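Local coordinates for protein geranylgeranyl pyrophosphate synthase (Corynebacterium glutamicum, PDB 3LMD) that probably condenses isopentenyl diphosphate with allylic diphosphates into longer prenyl diphosphates, in the magnesium-dependent manner of the FPP/GGPP synthase family, at residues V162-F165 with A166-G170; V336-A339 with L340-L343. All blocks are in the same frame, centred on the assembly; numbering follows the deposited sequence.

Contact 1 (V162-F165 with A166-G170)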
loop_
_atom_site.group_PDB
_atom_site.type_symbol
_atom_site.label_atom_id
_atom_site.label_comp_id
_atom_site.label_asym_id
_atom_site.label_seq_id
_atom_site.Cartn_x
_atom_site.Cartn_y
_atom_site.Cartn_z
ATOM N N VAL A 162 -8.183 -12.889 -1.421
ATOM C CA VAL A 162 -7.260 -11.940 -2.053
ATOM C C VAL A 162 -7.992 -11.138 -3.160
ATOM O O VAL A 162 -7.815 -9.935 -3.282
ATOM C CB VAL A 162 -6.015 -12.646 -2.646
ATOM C CG1 VAL A 162 -5.082 -11.646 -3.368
ATOM C CG2 VAL A 162 -5.204 -13.379 -1.516
ATOM N N ALA A 163 -8.807 -11.824 -3.962
ATOM C CA ALA A 163 -9.548 -11.187 -5.057
ATOM C C ALA A 163 -10.513 -10.171 -4.472
ATOM O O ALA A 163 -10.648 -9.035 -4.971
ATOM C CB ALA A 163 -10.332 -12.251 -5.829
ATOM N N HIS A 164 -11.200 -10.576 -3.403
ATOM C CA HIS A 164 -12.147 -9.687 -2.739
ATOM C C HIS A 164 -11.427 -8.492 -2.113
ATOM O O HIS A 164 -11.895 -7.354 -2.201
ATOM C CB HIS A 164 -12.937 -10.448 -1.675
ATOM C CG HIS A 164 -13.807 -9.569 -0.849
ATOM N ND1 HIS A 164 -15.065 -9.177 -1.258
ATOM C CD2 HIS A 164 -13.586 -8.957 0.342
ATOM C CE1 HIS A 164 -15.590 -8.374 -0.343
ATOM N NE2 HIS A 164 -14.712 -8.225 0.635
ATOM N N PHE A 165 -10.281 -8.745 -1.489
ATOM C CA PHE A 165 -9.445 -7.655 -0.962
ATOM C C PHE A 165 -9.042 -6.679 -2.063
ATOM O O PHE A 165 -9.123 -5.450 -1.896
ATOM C CB PHE A 165 -8.168 -8.218 -0.288
ATOM C CG PHE A 165 -7.133 -7.156 0.027
ATOM C CD1 PHE A 165 -7.212 -6.422 1.203
ATOM C CD2 PHE A 165 -6.148 -6.830 -0.894
ATOM C CE1 PHE A 165 -6.260 -5.420 1.478
ATOM C CE2 PHE A 165 -5.205 -5.821 -0.636
ATOM C CZ PHE A 165 -5.274 -5.103 0.558
ATOM N N ALA A 166 -8.599 -7.212 -3.198
ATOM C CA ALA A 166 -8.145 -6.350 -4.285
ATOM C C ALA A 166 -9.254 -5.364 -4.689
ATOM O O ALA A 166 -8.998 -4.163 -4.895
ATOM C CB ALA A 166 -7.690 -7.181 -5.488
ATOM N N GLU A 167 -10.485 -5.866 -4.769
ATOM C CA GLU A 167 -11.632 -5.038 -5.140
ATOM C C GLU A 167 -11.947 -4.040 -4.051
ATOM O O GLU A 167 -12.122 -2.851 -4.310
ATOM C CB GLU A 167 -12.876 -5.901 -5.386
ATOM C CG GLU A 167 -14.059 -5.057 -5.852
ATOM C CD GLU A 167 -15.331 -5.856 -6.101
ATOM O OE1 GLU A 167 -15.284 -7.104 -6.096
ATOM O OE2 GLU A 167 -16.385 -5.213 -6.316
ATOM N N THR A 168 -12.050 -4.530 -2.816
ATOM C CA THR A 168 -12.333 -3.661 -1.678
ATOM C C THR A 168 -11.306 -2.542 -1.491
ATOM O O THR A 168 -11.643 -1.352 -1.345
ATOM C CB THR A 168 -12.406 -4.511 -0.381
ATOM O OG1 THR A 168 -13.459 -5.483 -0.545
ATOM C CG2 THR A 168 -12.684 -3.628 0.797
ATOM N N PHE A 169 -10.042 -2.918 -1.476
ATOM C CA PHE A 169 -8.974 -1.954 -1.302
ATOM C C PHE A 169 -8.913 -0.958 -2.486
ATOM O O PHE A 169 -8.776 0.236 -2.279
ATOM C CB PHE A 169 -7.635 -2.685 -1.087
ATOM C CG PHE A 169 -6.497 -1.759 -0.797
ATOM C CD1 PHE A 169 -6.567 -0.869 0.267
ATOM C CD2 PHE A 169 -5.375 -1.752 -1.596
ATOM C CE1 PHE A 169 -5.527 0.003 0.536
ATOM C CE2 PHE A 169 -4.310 -0.865 -1.322
ATOM C CZ PHE A 169 -4.409 0.011 -0.264
ATOM N N GLY A 170 -9.081 -1.445 -3.701
ATOM C CA GLY A 170 -9.166 -0.553 -4.884
ATOM C C GLY A 170 -10.293 0.485 -4.741
ATOM O O GLY A 170 -10.118 1.668 -5.036
#
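Phe165 and Phe169, one helical turn apart on helix 159-181, send their rings the same way from one side of the helix. The ring planes are nearly parallel, 14° apart, but slid so far that they barely overlap, with centroids 5.4 Å apart. The closer meeting is a CH-pi contact: Phe169 CB sits over one face of the Phe165 ring, offset toward its rim, 4.0 Å from the centroid. In both residues CG stands anti to the backbone N (chi1 168° in Phe165, -176° in Phe169), which carries the two rings forward in step. Flat, apolar side chains suit this side, since Met154 and Leu147 of helix 132-157 pack against Phe165 and Phe169 respectively.

Ala166 takes little room. Its CB lies 3.5 Å from Val162 O, and its N donates to that same oxygen in a helical bond of 2.8 Å. Gly152 of the second subunit packs on Ala166, an approach that a methyl side chain probably eases, while Ser151 of that subunit packs on Phe165. On another side of the helix, Thr168 OG1 rises over one face of the His164 ring, offset toward its rim, and lies 2.9 Å from His164 O, which accepts the backbone N-H of Thr168. His164 NE2 is hydrogen-bonded to Ser206 OG, and its ring stacks with Tyr209.

Val162 and the Phe pair thus meet helix 132-157, and Val162, Phe165 and Ala166 the second subunit, through apolar side chains. The Ser206 bond and the Tyr209 stack instead hold His164 against helix 188-214, fixing its ring beneath Thr168 OG1.

Contact 2 (V336-A339 with L340-L343); sequences VKEA and LRNL
The guanidinium of Arg341 meets the carboxylate of Glu338 edge to edge, the two planes nearly coplanar at 25°. The grip is side-on: Arg341 NE donates to Glu338 OE1 at 2.8 Å, and Arg341 NH2 donates to Glu338 OE2 at 2.9 Å. Both oxygens lie close to the guanidinium plane, and both are met on their syn side, although NE stands somewhat out of the carboxylate plane. Lys337 CE approaches the same group obliquely, 3.5 Å from Arg341 NH2. The third nitrogen, Arg341 NH1, is bonded to Asn325 OD1, which helps fix the rotation of the group.

Two bends bring the groups together: Glu338 turns at chi2 (-45°) toward the residue one turn on, and Arg341 turns back at chi3 (-53°) to meet it. A water donates to Glu338 OE1 and accepts from Asn342 ND2, each at 2.6 Å, extending the polar row by another residue. Lys337 runs alongside Arg341 with its NZ 4.5 Å from Arg341 NH2; NZ pairs with Asp333 and also bonds Leu328 O and Leu331 O.

Val336, Ala339, Leu340 and Leu343 turn apolar side chains to the rest of the subunit. Leu340 fits among leucine and phenylalanine side chains, Phe81 and Leu84 of helix 77-86 and Leu225 and Phe228 of helix 219-246; Ala339, with its small side chain, packs on Phe31.

The helix is amphipathic here, its leucines on those two helices and the Glu338-Arg341 pair on a polar side. Three hydrogen bonds, two from Arg341 and one from the water, hold the carboxylate. Glu338 on Arg341 and Asp333 on Lys337 probably ease the closeness of the two like charges.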
loop_
_atom_site.group_PDB
_atom_site.type_symbol
_atom_site.label_atom_id
_atom_site.label_comp_id
_atom_site.label_asym_id
_atom_site.label_seq_id
_atom_site.Cartn_x
_atom_site.Cartn_y
_atom_site.Cartn_z
ATOM N N VAL A 336 -28.748 -13.079 16.591
ATOM C CA VAL A 336 -27.668 -12.351 15.902
ATOM C C VAL A 336 -28.305 -11.451 14.850
ATOM O O VAL A 336 -27.923 -10.301 14.703
ATOM C CB VAL A 336 -26.639 -13.279 15.273
ATOM C CG1 VAL A 336 -25.554 -12.455 14.477
ATOM C CG2 VAL A 336 -25.943 -14.075 16.376
ATOM N N LYS A 337 -29.290 -11.970 14.117
ATOM C CA LYS A 337 -29.999 -11.097 13.165
ATOM C C LYS A 337 -30.531 -9.845 13.841
ATOM O O LYS A 337 -30.410 -8.733 13.301
ATOM C CB LYS A 337 -31.135 -11.854 12.464
ATOM C CG LYS A 337 -31.976 -11.005 11.506
ATOM C CD LYS A 337 -32.768 -11.886 10.526
ATOM C CE LYS A 337 -34.129 -11.250 10.198
ATOM N NZ LYS A 337 -34.827 -12.053 9.127
ATOM N N GLU A 338 -31.137 -10.008 15.017
ATOM C CA GLU A 338 -31.744 -8.872 15.703
ATOM C C GLU A 338 -30.698 -7.920 16.297
ATOM O O GLU A 338 -30.954 -6.727 16.413
ATOM C CB GLU A 338 -32.726 -9.339 16.799
ATOM C CG GLU A 338 -34.041 -9.970 16.240
ATOM C CD GLU A 338 -34.679 -9.169 15.085
ATOM O OE1 GLU A 338 -34.923 -7.943 15.228
ATOM O OE2 GLU A 338 -34.944 -9.771 14.028
ATOM N N ALA A 339 -29.535 -8.455 16.684
ATOM C CA ALA A 339 -28.419 -7.618 17.134
ATOM C C ALA A 339 -27.916 -6.732 15.969
ATOM O O ALA A 339 -27.592 -5.551 16.161
ATOM C CB ALA A 339 -27.262 -8.520 17.649
ATOM N N LEU A 340 -27.852 -7.308 14.774
ATOM C CA LEU A 340 -27.476 -6.523 13.605
ATOM C C LEU A 340 -28.501 -5.460 13.349
ATOM O O LEU A 340 -28.144 -4.315 13.095
ATOM C CB LEU A 340 -27.282 -7.392 12.365
ATOM C CG LEU A 340 -26.096 -8.349 12.488
ATOM C CD1 LEU A 340 -26.126 -9.293 11.339
ATOM C CD2 LEU A 340 -24.744 -7.574 12.550
ATOM N N ARG A 341 -29.767 -5.814 13.422
ATOM C CA ARG A 341 -30.813 -4.863 13.218
ATOM C C ARG A 341 -30.739 -3.762 14.246
ATOM O O ARG A 341 -30.828 -2.616 13.920
ATOM C CB ARG A 341 -32.175 -5.535 13.261
ATOM C CG ARG A 341 -33.301 -4.697 12.699
ATOM C CD ARG A 341 -34.685 -5.135 13.115
ATOM N NE ARG A 341 -34.979 -6.535 12.856
ATOM C CZ ARG A 341 -35.305 -7.028 11.685
ATOM N NH1 ARG A 341 -35.360 -6.253 10.641
ATOM N NH2 ARG A 341 -35.552 -8.302 11.563
ATOM N N ASN A 342 -30.555 -4.126 15.495
ATOM C CA ASN A 342 -30.566 -3.167 16.563
ATOM C C ASN A 342 -29.448 -2.175 16.451
ATOM O O ASN A 342 -29.596 -1.060 16.810
ATOM C CB ASN A 342 -30.489 -3.832 17.917
ATOM C CG ASN A 342 -31.733 -4.614 18.264
ATOM O OD1 ASN A 342 -31.721 -5.397 19.189
ATOM N ND2 ASN A 342 -32.793 -4.423 17.522
ATOM N N LEU A 343 -28.315 -2.587 15.956
ATOM C CA LEU A 343 -27.272 -1.631 15.834
ATOM C C LEU A 343 -27.483 -0.601 14.745
ATOM O O LEU A 343 -27.062 0.516 14.859
ATOM C CB LEU A 343 -25.928 -2.279 15.763
ATOM C CG LEU A 343 -25.490 -3.058 14.580
ATOM C CD1 LEU A 343 -24.871 -2.134 13.676
ATOM C CD2 LEU A 343 -24.486 -4.036 15.048
HETATM O O HOH W 1 -34.618 -6.161 17.085
#

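Contacts 1 and 2 each span about two turns of a single helix, 159-181 and 335-349 respectively, and share no element; their centres lie 27 Å apart and their nearest atoms about 16 Å. Neither is wholly core or surface. Contact 1 is partly buried: one side packs on the second subunit through Val162, Ala163, Phe165 and Ala166, another on helix 188-214. Contact 2 is mostly buried, touches no other chain of the assembly, and combines apolar packing within the subunit with a charged, hydrated side. Only contact 1 comes near an annotated site: the Phe169 side chain is about 10 Å from that of Asp115, seen to bind calcium in a structure of this protein, though none is bound to this chain.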